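Local coordinates for arginine--tRNA ligase (Campylobacter jejuni, PDB 3FNR), which attaches L-arginine to its cognate tRNA(Arg), consuming ATP and releasing AMP and diphosphate, at residues A[20-24]-A[437-441]; A[118-122]-A[142-147]. The protein carries 1 engineered substitution. The contacts are given in a common frame with arbitrary orientation. Residues are numbered along the deposited sequence.

Interaction 1 (20-24 with 437-441) joins regions close to the two ends of the chain, an N-terminal loop against a helix of the DALR anticodon-binding family region, whereas interaction 2 (118-122 with 142-147) is local, pairing consecutive helices of the catalytic region. The centres of interactions 1 and 2 are 42 Å apart and the nearest atoms of interactions 1 and 2 about 29 Å apart. They lie on opposite sides of the chain's centre, 21 and 25 Å from it. In sequence, interaction 2 falls between the two halves of interaction 1. So does the 'HIGH' motif, Ala39 to His49, the class I signature associated with ATP binding; it follows strand 31-35, to which the loop carrying 20-24 leads. Neither contact includes a motif residue.

Interaction 1 (A[20-24]-A[437-441]); sequences NDFTK and LSIKT
Segment 20-24 is a short loop laid against one face of a helix, 437-441, with one aromatic, one leucine and small hydroxyl side chains at the interface and no hydrogen bond across it. Asn20 and Asp21 end a 3-10 segment. A type II beta turn then runs from Asp21 to Lys24, closed by Lys24 N to Asp21 O (3.1 Å), with Phe22 at -61/123 and Thr23 at 71/-2. Phe22, whose CA lies 7.7 Å from that of Thr441, is the main contact residue: with chi1 t (175°) its ring reaches the helix. Leu437 CG is 3.7 Å from Phe22 CD2, and Leu437 CD2 makes an off-centre CH-pi contact, 4.2 Å from the ring centroid. At the ring edge stand Ser438 OG, 3.5 Å from Phe22 CE2, and Thr441 OG1, 3.7 Å from Phe22 CD2. Neither hydroxyl bonds across the interface: Ser438 OG pairs with Ala380 O, and Thr441 OG1 donates to Leu437 O one turn back (2.8 Å). Thr23 (chi1 p) donates from OG1 to Phe22 O (2.6 Å) and places OG1 3.5 Å from Thr441 CG2. Lys24 NZ turns back to Asn20 O in a weak bond (3.3 Å). This buried packing joins the catalytic and anticodon-binding family regions: His65 of helix 50-65 hydrogen-bonds Thr23 OG1, Leu383 of helix 383-393 touches Phe22 and Thr441, and helix 398-416 packs on Ser438.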
# COMPACT_ATOMS: atom_id res chain seq x y z
N ASN A 20 6.75 9.39 21.37
CA ASN A 20 5.96 8.37 20.67
C ASN A 20 4.48 8.75 20.45
O ASN A 20 3.82 8.18 19.58
CB ASN A 20 6.07 7.02 21.37
CG ASN A 20 7.43 6.35 21.17
OD1 ASN A 20 7.77 5.40 21.88
ND2 ASN A 20 8.20 6.82 20.19
N ASP A 21 3.99 9.72 21.22
CA ASP A 21 2.61 10.16 21.11
C ASP A 21 2.42 11.44 20.28
O ASP A 21 1.29 11.90 20.10
CB ASP A 21 2.00 10.33 22.50
CG ASP A 21 1.97 9.03 23.29
OD1 ASP A 21 1.75 9.10 24.53
OD2 ASP A 21 2.16 7.94 22.69
N PHE A 22 3.53 11.99 19.79
CA PHE A 22 3.54 13.22 18.99
C PHE A 22 2.73 13.02 17.71
O PHE A 22 3.01 12.10 16.93
CB PHE A 22 4.98 13.63 18.66
CG PHE A 22 5.10 14.82 17.72
CD1 PHE A 22 4.57 16.06 18.07
CD2 PHE A 22 5.78 14.70 16.51
CE1 PHE A 22 4.70 17.16 17.22
CE2 PHE A 22 5.93 15.79 15.66
CZ PHE A 22 5.38 17.02 16.01
N THR A 23 1.73 13.90 17.55
CA THR A 23 0.76 13.94 16.45
C THR A 23 -0.30 12.82 16.41
O THR A 23 -1.17 12.82 15.53
CB THR A 23 1.40 14.13 15.04
OG1 THR A 23 2.15 12.96 14.68
CG2 THR A 23 2.32 15.36 15.02
N LYS A 24 -0.22 11.88 17.35
CA LYS A 24 -1.23 10.84 17.50
C LYS A 24 -2.58 11.44 17.88
O LYS A 24 -2.65 12.34 18.72
CB LYS A 24 -0.80 9.79 18.53
CG LYS A 24 0.18 8.77 17.97
CD LYS A 24 0.34 7.56 18.85
CE LYS A 24 1.25 6.54 18.17
NZ LYS A 24 1.85 5.61 19.16
N LEU A 437 12.23 14.89 15.14
CA LEU A 437 11.06 14.14 15.58
C LEU A 437 9.95 14.11 14.53
O LEU A 437 9.35 13.07 14.31
CB LEU A 437 10.54 14.67 16.92
CG LEU A 437 9.29 14.03 17.54
CD1 LEU A 437 9.48 12.54 17.82
CD2 LEU A 437 8.84 14.78 18.77
N SER A 438 9.71 15.25 13.88
CA SER A 438 8.76 15.34 12.78
C SER A 438 9.18 14.51 11.58
O SER A 438 8.34 13.87 10.94
CB SER A 438 8.56 16.79 12.35
OG SER A 438 7.98 17.53 13.41
N ILE A 439 10.48 14.50 11.28
CA ILE A 439 11.01 13.71 10.16
C ILE A 439 10.76 12.23 10.44
O ILE A 439 10.16 11.52 9.61
CB ILE A 439 12.50 14.04 9.89
CG1 ILE A 439 12.62 15.41 9.21
CG2 ILE A 439 13.15 12.97 9.01
CD1 ILE A 439 14.02 15.93 9.09
N LYS A 440 11.17 11.79 11.63
CA LYS A 440 11.03 10.41 12.09
C LYS A 440 9.58 9.94 12.12
O LYS A 440 9.26 8.87 11.60
CB LYS A 440 11.68 10.26 13.47
CG LYS A 440 11.56 8.87 14.06
CD LYS A 440 12.72 8.57 14.98
CE LYS A 440 12.33 8.68 16.43
NZ LYS A 440 11.79 7.37 16.89
N THR A 441 8.71 10.74 12.74
CA THR A 441 7.28 10.45 12.80
C THR A 441 6.68 10.27 11.40
O THR A 441 6.19 9.19 11.08
CB THR A 441 6.53 11.53 13.60
OG1 THR A 441 7.08 11.61 14.93
CG2 THR A 441 5.03 11.22 13.68

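Interaction 2 (A[118-122]-A[142-147]); sequences LAKEA and WAKDKM
Leu118, in rotamer tp, forms the apolar centre, its methyls lodged among four residues of helix segment 142-147. Its CD1 is 3.8 Å from Trp142 CZ3 and 3.7 Å from Lys146 CB; its CD2 is 3.7 Å from Met147 CE and 4.4 Å from Ala143 CB. Trp142, whose CA-to-CB bond points toward the other helix, has chi1 t (172°) and chi2 86°, and its six-membered ring reaches the backbone there: Trp142 CH2 approaches Ala122 N at 3.6 Å and Leu118 O at 3.7 Å, while Trp142 CZ3 meets Ala122 CB at 3.8 Å. Leu118 O and Glu121 CB (3.7 Å from Trp142 CH2) lie at the ring edge. The indole also fills space that bare backbones would leave open, for the local axes come no nearer than 11.4 Å; they cross at 130°, with Leu118 and Ala143 in closest register (CA to CA 7.6 Å). Both segments are regular helix, as Ala122 N to Leu118 O (2.8 Å) and Met147 N to Ala143 O (2.9 Å) attest. They belong to consecutive helices, 113-126 and 136-157, within the helical connection between the parallel, neighbouring strands 69-76 and 165-167 of the Rossmann-type class I catalytic fold. Ile90 of helix 80-98 touches both Leu118 and Ala143, and Phe126 meets the indole edge-to-face. On the polar side, the far end of Lys146 comes up to Glu121, with CD 3.8 Å from Glu121 OE1, and its NZ forms a long salt bridge of 3.8 Å to that same oxygen, Glu121 OE1.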
# COMPACT_ATOMS: atom_id res chain seq x y z
N LEU A 118 9.88 -23.23 -8.44
CA LEU A 118 8.74 -23.87 -7.81
C LEU A 118 8.58 -25.30 -8.32
O LEU A 118 8.20 -26.19 -7.56
CB LEU A 118 7.49 -23.04 -8.10
CG LEU A 118 6.18 -23.24 -7.36
CD1 LEU A 118 6.36 -23.16 -5.85
CD2 LEU A 118 5.21 -22.18 -7.85
N ALA A 119 8.87 -25.51 -9.61
CA ALA A 119 8.90 -26.84 -10.21
C ALA A 119 9.97 -27.75 -9.59
O ALA A 119 9.77 -28.95 -9.45
CB ALA A 119 9.12 -26.73 -11.70
N LYS A 120 11.11 -27.16 -9.24
CA LYS A 120 12.19 -27.86 -8.55
C LYS A 120 11.78 -28.19 -7.12
O LYS A 120 12.16 -29.24 -6.59
CB LYS A 120 13.48 -27.04 -8.55
CG LYS A 120 14.25 -27.09 -9.86
CD LYS A 120 15.65 -26.48 -9.72
CE LYS A 120 16.61 -27.42 -8.98
NZ LYS A 120 17.98 -26.85 -8.87
N GLU A 121 11.03 -27.28 -6.50
CA GLU A 121 10.45 -27.51 -5.18
C GLU A 121 9.40 -28.62 -5.25
O GLU A 121 9.32 -29.45 -4.35
CB GLU A 121 9.82 -26.23 -4.63
CG GLU A 121 10.65 -25.48 -3.61
CD GLU A 121 9.92 -24.27 -3.03
OE1 GLU A 121 9.71 -24.23 -1.79
OE2 GLU A 121 9.53 -23.36 -3.80
N ALA A 122 8.63 -28.62 -6.34
CA ALA A 122 7.56 -29.59 -6.55
C ALA A 122 8.10 -31.00 -6.76
O ALA A 122 7.60 -31.96 -6.18
CB ALA A 122 6.68 -29.17 -7.73
N TRP A 142 -1.14 -26.76 -3.61
CA TRP A 142 0.18 -26.67 -2.98
C TRP A 142 0.92 -25.43 -3.48
O TRP A 142 1.58 -24.74 -2.71
CB TRP A 142 1.01 -27.92 -3.27
CG TRP A 142 2.46 -27.83 -2.83
CD1 TRP A 142 2.95 -28.13 -1.59
CD2 TRP A 142 3.58 -27.43 -3.62
NE1 TRP A 142 4.31 -27.93 -1.56
CE2 TRP A 142 4.73 -27.50 -2.79
CE3 TRP A 142 3.74 -27.02 -4.95
CZ2 TRP A 142 6.01 -27.17 -3.25
CZ3 TRP A 142 5.01 -26.69 -5.41
CH2 TRP A 142 6.13 -26.76 -4.56
N ALA A 143 0.80 -25.20 -4.78
CA ALA A 143 1.49 -24.10 -5.46
C ALA A 143 0.96 -22.74 -5.04
O ALA A 143 1.75 -21.86 -4.70
CB ALA A 143 1.38 -24.25 -6.94
N LYS A 144 -0.36 -22.58 -5.05
CA LYS A 144 -0.99 -21.30 -4.75
C LYS A 144 -0.70 -20.87 -3.31
O LYS A 144 -0.64 -19.68 -3.02
CB LYS A 144 -2.51 -21.32 -5.04
CG LYS A 144 -3.38 -22.14 -4.08
CD LYS A 144 -4.05 -21.28 -3.01
CE LYS A 144 -5.15 -22.06 -2.29
NZ LYS A 144 -4.65 -23.04 -1.30
N ASP A 145 -0.51 -21.86 -2.44
CA ASP A 145 -0.09 -21.61 -1.06
C ASP A 145 1.36 -21.13 -0.98
O ASP A 145 1.69 -20.31 -0.12
CB ASP A 145 -0.30 -22.85 -0.19
CG ASP A 145 -1.75 -23.04 0.24
OD1 ASP A 145 -2.44 -22.02 0.48
OD2 ASP A 145 -2.19 -24.20 0.37
N LYS A 146 2.20 -21.63 -1.88
CA LYS A 146 3.60 -21.19 -1.95
C LYS A 146 3.68 -19.78 -2.52
O LYS A 146 4.45 -18.95 -2.03
CB LYS A 146 4.43 -22.15 -2.81
CG LYS A 146 4.70 -23.53 -2.21
CD LYS A 146 6.01 -23.59 -1.42
CE LYS A 146 5.77 -23.55 0.08
NZ LYS A 146 6.98 -23.99 0.84
N MET A 147 2.86 -19.50 -3.54
CA MET A 147 2.78 -18.17 -4.14
C MET A 147 2.22 -17.12 -3.20
O MET A 147 2.63 -15.97 -3.24
CB MET A 147 1.98 -18.20 -5.44
CG MET A 147 2.65 -18.94 -6.59
SD MET A 147 4.21 -18.22 -7.15
CE MET A 147 5.40 -18.98 -6.05